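Local coordinates for Glyco_hydro_cc domain-containing protein (Blastomyces gilchristii, PDB 6UB0) that hydrolyses beta-1,3-glucan as a curdlan-specific exo-beta-1,3-glucanase of glycoside hydrolase family GH128, subgroup III, at residues A[41-46]-A[203-208]; A[156-161]-A[194-199]; A[175-180]-A[188-193]. One frame throughout, in Å; residues are numbered along the deposited sequence.

Contact 1 of 3, residues A[41-46]-A[203-208]; sequences EYVPML and VERYAS
Glu41 and Arg205 meet through one charged bond across the inside of the barrel. The salt bridge runs from Arg205 NH2 to Glu41 OE1 over 3.1 Å and is moderately bent, with an N-H...O angle of 152°. The two flat groups do not lie in one plane: carboxylate and guanidinium are turned 57° apart, and NH2 comes to OE1 from above the carboxylate plane, whereas Glu41 CD sits in plane at the guanidinium edge. NH1 stands 3.5 Å from OE1, so a single N-H bond, not a two-pronged one, makes the link. Both chains are long and extended, which lets them span backbones whose nearest CA atoms, of Val43 and Arg205, are 11.5 Å apart. The other oxygen, OE2, is hydrogen-bonded to Asn69 ND2, which anchors the carboxylate from a neighbouring strand.

In the TIM barrel of this glycoside hydrolase, strands 41-42 and 203-208 belong to different parts of the wall, and the side chains of Glu41, Val43 and Arg205 converge inside it, together with Trp25 of strand 23-27.

The apolar component is small. Val43 CG2 stands anti to the carbonyl carbon, which turns it to the guanidinium edge, 3.9 Å from NH1. A branched, uncharged valine suits this spot: it packs on Trp25 and Leu71 as well as on the arginine, and does not compete for its N-H groups.

Contact 2 of 3, residues A[156-161]-A[194-199]; sequences YVSEAI and LPWLDS
The indole of Trp196 meets helix 150-166 with its edge: Val157 CB and Ser158 OG both lie in the ring plane, at the rim of the six-membered ring, and neither covers a face. Val157 CG1 comes near that plane at the same rim, 4.0 Å from CZ3, while its CB stands equally far from CZ3 and CH2. Ser158 OG borders the neighbouring corner, 3.9 Å from CH2 and 4.0 Å from CZ2. Lys154, one turn earlier on the same helix, adds a cation-pi interaction with the indole.

The rim reaches this far because Trp196 CG is anti to its backbone N (chi1 -174°), which carries the bicyclic ring across the gap between helices whose closest CA atoms, of Val157 and Leu197, are 9.1 Å apart. A large ring is well suited to such a span, and the ring atoms that touch helix 150-166, CZ2, CZ3 and CH2, are all carbon. The valine and indole side chains run antiparallel alongside one another, and the short, branched valine lets the indole rim come close to helix 150-166.

Helices 150-166 and 183-199 are successive outer helices of the TIM barrel, with strand 172-180 between them in the chain. Val157 also packs on Val174 of that strand and on Val203 of strand 203-208, so one residue faces both the indole and the barrel wall. Leu197 takes a similar inward place, touching Val203, Tyr206 and Phe177.

Ser158 OG spends its polarity on its own helix, hydrogen-bonded to Lys154 O, and meets the indole only by van der Waals contact. At the end of helix 183-199, Pro195 O receives two donors from one residue, Ser199 N at 3.0 Å and Ser199 OG at 2.9 Å.

Contact 3 of 3, residues A[175-180]-A[188-193]; sequences TEFEGQ and NFLKEV. With GLC (alpha-D-glucopyranose), chain B.
Gly179 and Phe189 form the tight heart of this contact. Gly179 CA stands over the centre of the Phe189 ring, 3.5 Å from its centroid and 9° off the normal, a CH-pi contact, and Gly179 N lies over the same face, 3.4 Å from CE1. Glycine suits the place because it has no side chain to hold the strand off the ring; the two CA atoms are only 6.1 Å apart. On the opposite face, Val193 CG1 from the next turn of the helix sits 4.0 Å above the ring centre, so the phenyl is clamped flat between strand and helix.

Phe177, also buried, fills in beside it at ordinary van der Waals distances. Its CG lies between the backbone N and the carbonyl carbon (chi1 64°), and the ring edge meets Phe189 CE1 through CD1 and Leu190 CD2 through CE1, the latter at 3.9 Å. Val193 CG2 also touches CE1.

The loose side is the outer helix face, where Asn188, Lys191 and Glu192 are exposed to solvent and Glu192 is salt-bridged to Lys154 of helix 150-166.

Across the strand, Glu176 alone of the segment bonds the glucose: OE2 accepts from O2 at 2.7 Å, whereas OE1 lies 2.4 Å from O1, too short for an ordinary bond and doubtful in detail. Glu178, on the same side, is bonded to His144.

Strand 172-180 and helix 183-199 open a beta-alpha-beta unit of the TIM barrel, apolar under the helix and lining the glycan-binding pocket on the other side.

All three contacts converge on the beta-alpha-beta unit of strand 172-180, helix 183-199 and strand 203-208. Contacts 2 and 3 share the helix, with centres 11 Å apart, and meet where Leu197 CD1 packs 3.9 Å from Phe177 CZ. Strand 203-208 ties contact 1 to both: Tyr206 OH lies 2.6 Å from Asp198 OD1 of contact 2, a probable hydrogen bond, and Ala207 O probably accepts from Phe177 N of contact 3 at 3.2 Å. Contact 3 alone includes a residue of the glycan pocket, Glu176; in contact 1 the side chain of Val43 stays about 14 Å from the bound beta-D-glucopyranose, while contact 2 joins helices outside the barrel wall.

Contact 1 of 3, residues A[41-46]-A[203-208]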
loop_
_atom_site.group_PDB
_atom_site.type_symbol
_atom_site.label_atom_id
_atom_site.label_comp_id
_atom_site.label_asym_id
_atom_site.label_seq_id
_atom_site.Cartn_x
_atom_site.Cartn_y
_atom_site.Cartn_z
ATOM N N GLU A 41 3.604 -7.623 10.934
ATOM C CA GLU A 41 2.435 -8.245 10.286
ATOM C C GLU A 41 2.737 -8.199 8.797
ATOM O O GLU A 41 2.831 -7.114 8.280
ATOM C CB GLU A 41 1.143 -7.493 10.565
ATOM C CG GLU A 41 -0.048 -8.115 9.861
ATOM C CD GLU A 41 -1.309 -7.280 9.921
ATOM O OE1 GLU A 41 -1.485 -6.605 10.954
ATOM O OE2 GLU A 41 -2.107 -7.325 8.941
ATOM N N TYR A 42 2.925 -9.360 8.178
ATOM C CA TYR A 42 2.937 -9.469 6.701
ATOM C C TYR A 42 1.496 -9.321 6.196
ATOM O O TYR A 42 0.511 -9.881 6.776
ATOM C CB TYR A 42 3.528 -10.806 6.253
ATOM C CG TYR A 42 3.368 -11.053 4.788
ATOM C CD1 TYR A 42 4.083 -10.283 3.882
ATOM C CD2 TYR A 42 2.467 -11.992 4.308
ATOM C CE1 TYR A 42 3.960 -10.485 2.528
ATOM C CE2 TYR A 42 2.337 -12.196 2.945
ATOM C CZ TYR A 42 3.061 -11.407 2.063
ATOM O OH TYR A 42 2.950 -11.551 0.725
ATOM N N VAL A 43 1.343 -8.587 5.091
ATOM C CA VAL A 43 0.018 -8.403 4.461
ATOM C C VAL A 43 0.073 -9.007 3.063
ATOM O O VAL A 43 0.730 -8.489 2.172
ATOM C CB VAL A 43 -0.393 -6.920 4.422
ATOM C CG1 VAL A 43 -1.758 -6.775 3.785
ATOM C CG2 VAL A 43 -0.365 -6.321 5.807
ATOM N N PRO A 44 -0.656 -10.117 2.811
ATOM C CA PRO A 44 -0.709 -10.675 1.461
ATOM C C PRO A 44 -1.372 -9.718 0.471
ATOM O O PRO A 44 -2.246 -8.948 0.890
ATOM C CB PRO A 44 -1.536 -11.961 1.649
ATOM C CG PRO A 44 -1.392 -12.264 3.108
ATOM C CD PRO A 44 -1.359 -10.918 3.797
ATOM N N MET A 45 -0.887 -9.750 -0.778
ATOM C CA MET A 45 -1.498 -9.006 -1.909
ATOM C C MET A 45 -1.963 -9.946 -3.021
ATOM O O MET A 45 -1.196 -10.777 -3.492
ATOM C CB MET A 45 -0.551 -7.937 -2.440
ATOM C CG MET A 45 -1.058 -7.356 -3.764
ATOM S SD MET A 45 0.003 -6.081 -4.448
ATOM C CE MET A 45 -0.569 -4.623 -3.590
ATOM N N LEU A 46 -3.215 -9.756 -3.428
ATOM C CA LEU A 46 -3.740 -10.177 -4.753
ATOM C C LEU A 46 -3.376 -9.109 -5.789
ATOM O O LEU A 46 -4.032 -8.124 -5.847
ATOM C CB LEU A 46 -5.253 -10.371 -4.658
ATOM C CG LEU A 46 -5.895 -10.886 -5.944
ATOM C CD1 LEU A 46 -5.059 -12.020 -6.493
ATOM C CD2 LEU A 46 -7.357 -11.330 -5.711
ATOM N N VAL A 203 -5.133 8.345 7.383
ATOM C CA VAL A 203 -4.065 7.374 6.951
ATOM C C VAL A 203 -3.811 6.348 8.059
ATOM O O VAL A 203 -3.124 6.709 9.043
ATOM C CB VAL A 203 -2.771 8.106 6.567
ATOM C CG1 VAL A 203 -1.639 7.133 6.271
ATOM C CG2 VAL A 203 -3.011 9.032 5.393
ATOM N N GLU A 204 -4.350 5.129 7.902
ATOM C CA GLU A 204 -4.234 3.988 8.858
ATOM C C GLU A 204 -2.810 3.435 8.821
ATOM O O GLU A 204 -2.297 3.100 9.899
ATOM C CB GLU A 204 -5.214 2.841 8.529
ATOM C CG GLU A 204 -5.128 1.613 9.444
ATOM C CD GLU A 204 -6.325 0.660 9.511
ATOM O OE1 GLU A 204 -7.001 0.575 10.589
ATOM O OE2 GLU A 204 -6.583 -0.041 8.531
ATOM N N ARG A 205 -2.250 3.259 7.620
ATOM C CA ARG A 205 -0.910 2.648 7.396
ATOM C C ARG A 205 -0.247 3.225 6.150
ATOM O O ARG A 205 -0.974 3.721 5.247
ATOM C CB ARG A 205 -0.993 1.128 7.299
ATOM C CG ARG A 205 -1.152 0.422 8.643
ATOM C CD ARG A 205 -0.972 -1.075 8.497
ATOM N NE ARG A 205 -0.818 -1.785 9.750
ATOM C CZ ARG A 205 -0.801 -3.109 9.894
ATOM N NH1 ARG A 205 -0.937 -3.895 8.838
ATOM N NH2 ARG A 205 -0.618 -3.635 11.100
ATOM N N TYR A 206 1.099 3.241 6.125
ATOM C CA TYR A 206 1.836 3.707 4.914
ATOM C C TYR A 206 3.176 2.976 4.785
ATOM O O TYR A 206 3.651 2.437 5.808
ATOM C CB TYR A 206 1.978 5.231 4.897
ATOM C CG TYR A 206 2.789 5.762 6.049
ATOM C CD1 TYR A 206 4.169 5.685 6.040
ATOM C CD2 TYR A 206 2.166 6.250 7.191
ATOM C CE1 TYR A 206 4.916 6.112 7.120
ATOM C CE2 TYR A 206 2.905 6.707 8.272
ATOM C CZ TYR A 206 4.282 6.578 8.255
ATOM O OH TYR A 206 5.006 6.989 9.328
ATOM N N ALA A 207 3.798 3.082 3.603
ATOM C CA ALA A 207 5.119 2.506 3.267
ATOM C C ALA A 207 5.808 3.385 2.234
ATOM O O ALA A 207 5.294 3.579 1.102
ATOM C CB ALA A 207 4.987 1.113 2.748
ATOM N N SER A 208 6.964 3.906 2.586
ATOM C CA SER A 208 7.835 4.569 1.602
ATOM C C SER A 208 8.317 3.533 0.615
ATOM O O SER A 208 8.448 2.334 0.999
ATOM C CB SER A 208 9.000 5.270 2.233
ATOM O OG SER A 208 9.142 6.540 1.621
#

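Contact 2 of 3, residues A[156-161]-A[194-199]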
loop_
_atom_site.group_PDB
_atom_site.type_symbol
_atom_site.label_atom_id
_atom_site.label_comp_id
_atom_site.label_asym_id
_atom_site.label_seq_id
_atom_site.Cartn_x
_atom_site.Cartn_y
_atom_site.Cartn_z
ATOM N N TYR A 156 -3.418 14.875 -2.802
ATOM C CA TYR A 156 -3.708 13.536 -3.355
ATOM C C TYR A 156 -4.235 12.647 -2.221
ATOM O O TYR A 156 -5.241 11.979 -2.369
ATOM C CB TYR A 156 -2.464 12.946 -4.029
ATOM C CG TYR A 156 -2.687 11.529 -4.475
ATOM C CD1 TYR A 156 -3.360 11.244 -5.643
ATOM C CD2 TYR A 156 -2.236 10.456 -3.717
ATOM C CE1 TYR A 156 -3.595 9.941 -6.053
ATOM C CE2 TYR A 156 -2.483 9.146 -4.106
ATOM C CZ TYR A 156 -3.161 8.881 -5.277
ATOM O OH TYR A 156 -3.340 7.597 -5.676
ATOM N N VAL A 157 -3.513 12.610 -1.109
ATOM C CA VAL A 157 -3.837 11.690 0.029
ATOM C C VAL A 157 -5.191 12.096 0.621
ATOM O O VAL A 157 -6.062 11.210 0.879
ATOM C CB VAL A 157 -2.718 11.685 1.087
ATOM C CG1 VAL A 157 -3.100 10.815 2.260
ATOM C CG2 VAL A 157 -1.396 11.226 0.495
ATOM N N SER A 158 -5.380 13.390 0.816
ATOM C CA SER A 158 -6.663 13.970 1.277
ATOM C C SER A 158 -7.758 13.625 0.274
ATOM O O SER A 158 -8.790 13.167 0.701
ATOM C CB SER A 158 -6.518 15.421 1.485
ATOM O OG SER A 158 -5.322 15.655 2.218
ATOM N N GLU A 159 -7.500 13.799 -1.014
ATOM C CA GLU A 159 -8.500 13.509 -2.074
ATOM C C GLU A 159 -8.850 12.017 -2.025
ATOM O O GLU A 159 -10.052 11.683 -2.196
ATOM C CB GLU A 159 -7.953 13.943 -3.431
ATOM C CG GLU A 159 -9.030 14.234 -4.463
ATOM C CD GLU A 159 -8.602 15.270 -5.487
ATOM O OE1 GLU A 159 -7.398 15.273 -5.851
ATOM O OE2 GLU A 159 -9.466 16.108 -5.902
ATOM N N ALA A 160 -7.858 11.152 -1.766
ATOM C CA ALA A 160 -8.082 9.692 -1.644
ATOM C C ALA A 160 -8.976 9.453 -0.430
ATOM O O ALA A 160 -9.931 8.671 -0.530
ATOM C CB ALA A 160 -6.773 8.961 -1.542
ATOM N N ILE A 161 -8.683 10.126 0.680
ATOM C CA ILE A 161 -9.453 10.001 1.952
ATOM C C ILE A 161 -10.907 10.462 1.727
ATOM O O ILE A 161 -11.826 9.771 2.166
ATOM C CB ILE A 161 -8.780 10.807 3.078
ATOM C CG1 ILE A 161 -7.439 10.184 3.482
ATOM C CG2 ILE A 161 -9.736 10.912 4.241
ATOM C CD1 ILE A 161 -6.485 11.092 4.234
ATOM N N LEU A 194 6.370 12.330 6.916
ATOM C CA LEU A 194 6.209 11.254 7.944
ATOM C C LEU A 194 5.389 11.732 9.154
ATOM O O LEU A 194 4.453 11.057 9.601
ATOM C CB LEU A 194 7.573 10.689 8.355
ATOM C CG LEU A 194 8.231 9.736 7.354
ATOM C CD1 LEU A 194 9.511 9.109 7.883
ATOM C CD2 LEU A 194 7.255 8.637 6.921
ATOM N N PRO A 195 5.676 12.915 9.733
ATOM C CA PRO A 195 4.849 13.422 10.829
ATOM C C PRO A 195 3.383 13.624 10.385
ATOM O O PRO A 195 2.475 13.216 11.091
ATOM C CB PRO A 195 5.515 14.750 11.216
ATOM C CG PRO A 195 6.887 14.744 10.562
ATOM C CD PRO A 195 6.766 13.828 9.358
ATOM N N TRP A 196 3.187 14.179 9.196
ATOM C CA TRP A 196 1.857 14.506 8.616
ATOM C C TRP A 196 1.037 13.217 8.450
ATOM O O TRP A 196 -0.172 13.142 8.887
ATOM C CB TRP A 196 2.070 15.236 7.278
ATOM C CG TRP A 196 0.795 15.737 6.684
ATOM C CD1 TRP A 196 0.146 16.879 7.037
ATOM C CD2 TRP A 196 -0.023 15.089 5.693
ATOM N NE1 TRP A 196 -1.026 16.987 6.338
ATOM C CE2 TRP A 196 -1.149 15.916 5.495
ATOM C CE3 TRP A 196 0.086 13.908 4.952
ATOM C CZ2 TRP A 196 -2.154 15.598 4.588
ATOM C CZ3 TRP A 196 -0.917 13.587 4.073
ATOM C CH2 TRP A 196 -2.018 14.430 3.887
ATOM N N LEU A 197 1.688 12.200 7.881
ATOM C CA LEU A 197 1.057 10.861 7.710
ATOM C C LEU A 197 0.750 10.316 9.103
ATOM O O LEU A 197 -0.349 9.766 9.291
ATOM C CB LEU A 197 1.978 9.953 6.875
ATOM C CG LEU A 197 2.136 10.378 5.415
ATOM C CD1 LEU A 197 3.381 9.785 4.769
ATOM C CD2 LEU A 197 0.895 9.989 4.616
ATOM N N ASP A 198 1.675 10.454 10.055
ATOM C CA ASP A 198 1.540 9.805 11.395
ATOM C C ASP A 198 0.343 10.403 12.191
ATOM O O ASP A 198 -0.338 9.660 12.945
ATOM C CB ASP A 198 2.866 9.936 12.146
ATOM C CG ASP A 198 3.841 8.853 11.729
ATOM O OD1 ASP A 198 3.356 7.824 11.155
ATOM O OD2 ASP A 198 5.056 9.040 11.942
ATOM N N SER A 199 0.042 11.682 12.017
ATOM C CA SER A 199 -1.065 12.354 12.754
ATOM C C SER A 199 -2.333 12.419 11.892
ATOM O O SER A 199 -3.431 12.583 12.494
ATOM C CB SER A 199 -0.631 13.701 13.225
ATOM O OG SER A 199 0.034 14.354 12.163
#

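Contact 3 of 3, residues A[175-180]-A[188-193]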
loop_
_atom_site.group_PDB
_atom_site.type_symbol
_atom_site.label_atom_id
_atom_site.label_comp_id
_atom_site.label_asym_id
_atom_site.label_seq_id
_atom_site.Cartn_x
_atom_site.Cartn_y
_atom_site.Cartn_z
ATOM N N THR A 175 0.273 2.831 0.298
ATOM C CA THR A 175 1.128 1.606 0.259
ATOM C C THR A 175 2.405 1.871 -0.534
ATOM O O THR A 175 3.271 1.028 -0.510
ATOM C CB THR A 175 0.356 0.373 -0.218
ATOM O OG1 THR A 175 -0.300 0.624 -1.448
ATOM C CG2 THR A 175 -0.762 -0.046 0.725
ATOM N N GLU A 176 2.468 2.991 -1.275
ATOM C CA GLU A 176 3.706 3.450 -1.935
ATOM C C GLU A 176 3.727 4.978 -1.879
ATOM O O GLU A 176 2.802 5.587 -2.385
ATOM C CB GLU A 176 3.794 3.109 -3.412
ATOM C CG GLU A 176 3.981 1.651 -3.761
ATOM C CD GLU A 176 4.074 1.331 -5.235
ATOM O OE1 GLU A 176 4.175 2.275 -6.045
ATOM O OE2 GLU A 176 3.967 0.150 -5.588
ATOM N N PHE A 177 4.806 5.567 -1.376
ATOM C CA PHE A 177 5.126 6.969 -1.752
ATOM C C PHE A 177 6.631 7.144 -1.912
ATOM O O PHE A 177 7.397 6.513 -1.190
ATOM C CB PHE A 177 4.484 7.889 -0.728
ATOM C CG PHE A 177 5.044 7.724 0.655
ATOM C CD1 PHE A 177 6.150 8.460 1.058
ATOM C CD2 PHE A 177 4.476 6.837 1.551
ATOM C CE1 PHE A 177 6.684 8.280 2.327
ATOM C CE2 PHE A 177 4.985 6.708 2.822
ATOM C CZ PHE A 177 6.070 7.462 3.217
ATOM N N GLU A 178 7.036 8.004 -2.860
ATOM C CA GLU A 178 8.463 8.182 -3.196
ATOM C C GLU A 178 8.677 9.639 -3.595
ATOM O O GLU A 178 8.097 10.030 -4.611
ATOM C CB GLU A 178 8.831 7.198 -4.308
ATOM C CG GLU A 178 10.205 7.423 -4.854
ATOM C CD GLU A 178 10.614 6.552 -6.018
ATOM O OE1 GLU A 178 9.744 6.246 -6.899
ATOM O OE2 GLU A 178 11.825 6.198 -6.038
ATOM N N GLY A 179 9.420 10.401 -2.782
ATOM C CA GLY A 179 9.918 11.754 -3.119
ATOM C C GLY A 179 11.291 11.698 -3.779
ATOM O O GLY A 179 12.293 11.453 -3.035
ATOM N N GLN A 180 11.354 11.910 -5.098
ATOM C CA GLN A 180 12.505 11.502 -5.954
ATOM C C GLN A 180 13.577 12.587 -5.954
ATOM O O GLN A 180 13.250 13.722 -5.546
ATOM C CB GLN A 180 12.091 11.238 -7.393
ATOM C CG GLN A 180 11.534 9.843 -7.604
ATOM C CD GLN A 180 10.460 9.850 -8.656
ATOM O OE1 GLN A 180 10.121 10.904 -9.206
ATOM N NE2 GLN A 180 9.934 8.670 -8.948
ATOM N N ASN A 188 14.668 15.186 3.207
ATOM C CA ASN A 188 13.875 16.386 3.614
ATOM C C ASN A 188 12.382 16.118 3.415
ATOM O O ASN A 188 11.549 16.506 4.284
ATOM C CB ASN A 188 14.339 17.633 2.853
ATOM C CG ASN A 188 15.539 18.291 3.497
ATOM O OD1 ASN A 188 16.373 17.617 4.119
ATOM N ND2 ASN A 188 15.627 19.608 3.369
ATOM N N PHE A 189 12.065 15.415 2.332
ATOM C CA PHE A 189 10.682 15.037 1.956
ATOM C C PHE A 189 10.107 14.198 3.113
ATOM O O PHE A 189 9.013 14.522 3.669
ATOM C CB PHE A 189 10.756 14.371 0.582
ATOM C CG PHE A 189 9.468 13.762 0.105
ATOM C CD1 PHE A 189 9.205 12.424 0.365
ATOM C CD2 PHE A 189 8.532 14.495 -0.609
ATOM C CE1 PHE A 189 8.012 11.853 -0.037
ATOM C CE2 PHE A 189 7.353 13.901 -1.048
ATOM C CZ PHE A 189 7.104 12.578 -0.766
ATOM N N LEU A 190 10.867 13.191 3.555
ATOM C CA LEU A 190 10.397 12.285 4.649
ATOM C C LEU A 190 10.200 13.097 5.937
ATOM O O LEU A 190 9.233 12.827 6.715
ATOM C CB LEU A 190 11.403 11.143 4.855
ATOM C CG LEU A 190 11.428 10.082 3.749
ATOM C CD1 LEU A 190 12.625 9.164 3.901
ATOM C CD2 LEU A 190 10.121 9.293 3.741
ATOM N N LYS A 191 11.060 14.081 6.175
ATOM C CA LYS A 191 10.903 14.996 7.340
ATOM C C LYS A 191 9.557 15.736 7.326
ATOM O O LYS A 191 9.045 16.007 8.439
ATOM C CB LYS A 191 12.019 16.042 7.384
ATOM C CG LYS A 191 13.405 15.454 7.571
ATOM C CD LYS A 191 14.418 16.476 8.033
ATOM C CE LYS A 191 15.752 15.853 8.387
ATOM N NZ LYS A 191 16.258 16.409 9.659
ATOM N N GLU A 192 9.022 16.074 6.147
ATOM C CA GLU A 192 7.734 16.804 6.015
ATOM C C GLU A 192 6.555 15.814 6.099
ATOM O O GLU A 192 5.619 16.038 6.916
ATOM C CB GLU A 192 7.775 17.593 4.694
ATOM C CG GLU A 192 6.488 18.311 4.301
ATOM C CD GLU A 192 6.039 19.469 5.169
ATOM O OE1 GLU A 192 6.909 20.180 5.709
ATOM O OE2 GLU A 192 4.813 19.668 5.279
ATOM N N VAL A 193 6.599 14.719 5.336
ATOM C CA VAL A 193 5.408 13.828 5.156
ATOM C C VAL A 193 5.277 12.826 6.328
ATOM O O VAL A 193 4.129 12.525 6.741
ATOM C CB VAL A 193 5.461 13.169 3.764
ATOM C CG1 VAL A 193 5.750 14.221 2.697
ATOM C CG2 VAL A 193 6.476 12.032 3.662
HETATM C C1 GLC B . 4.799 1.639 -9.098
HETATM C C2 GLC B . 4.570 0.127 -9.247
HETATM C C3 GLC B . 5.896 -0.615 -9.423
HETATM C C4 GLC B . 6.716 0.058 -10.556
HETATM C C5 GLC B . 6.807 1.550 -10.378
HETATM C C6 GLC B . 7.591 2.308 -11.470
HETATM O O1 GLC B . 5.639 1.987 -7.987
HETATM O O2 GLC B . 3.874 -0.530 -8.161
HETATM O O3 GLC B . 5.626 -1.993 -9.682
HETATM O O4 GLC B . 8.025 -0.399 -10.480
HETATM O O5 GLC B . 5.473 2.055 -10.314
HETATM O O6 GLC B . 7.361 1.600 -12.652
#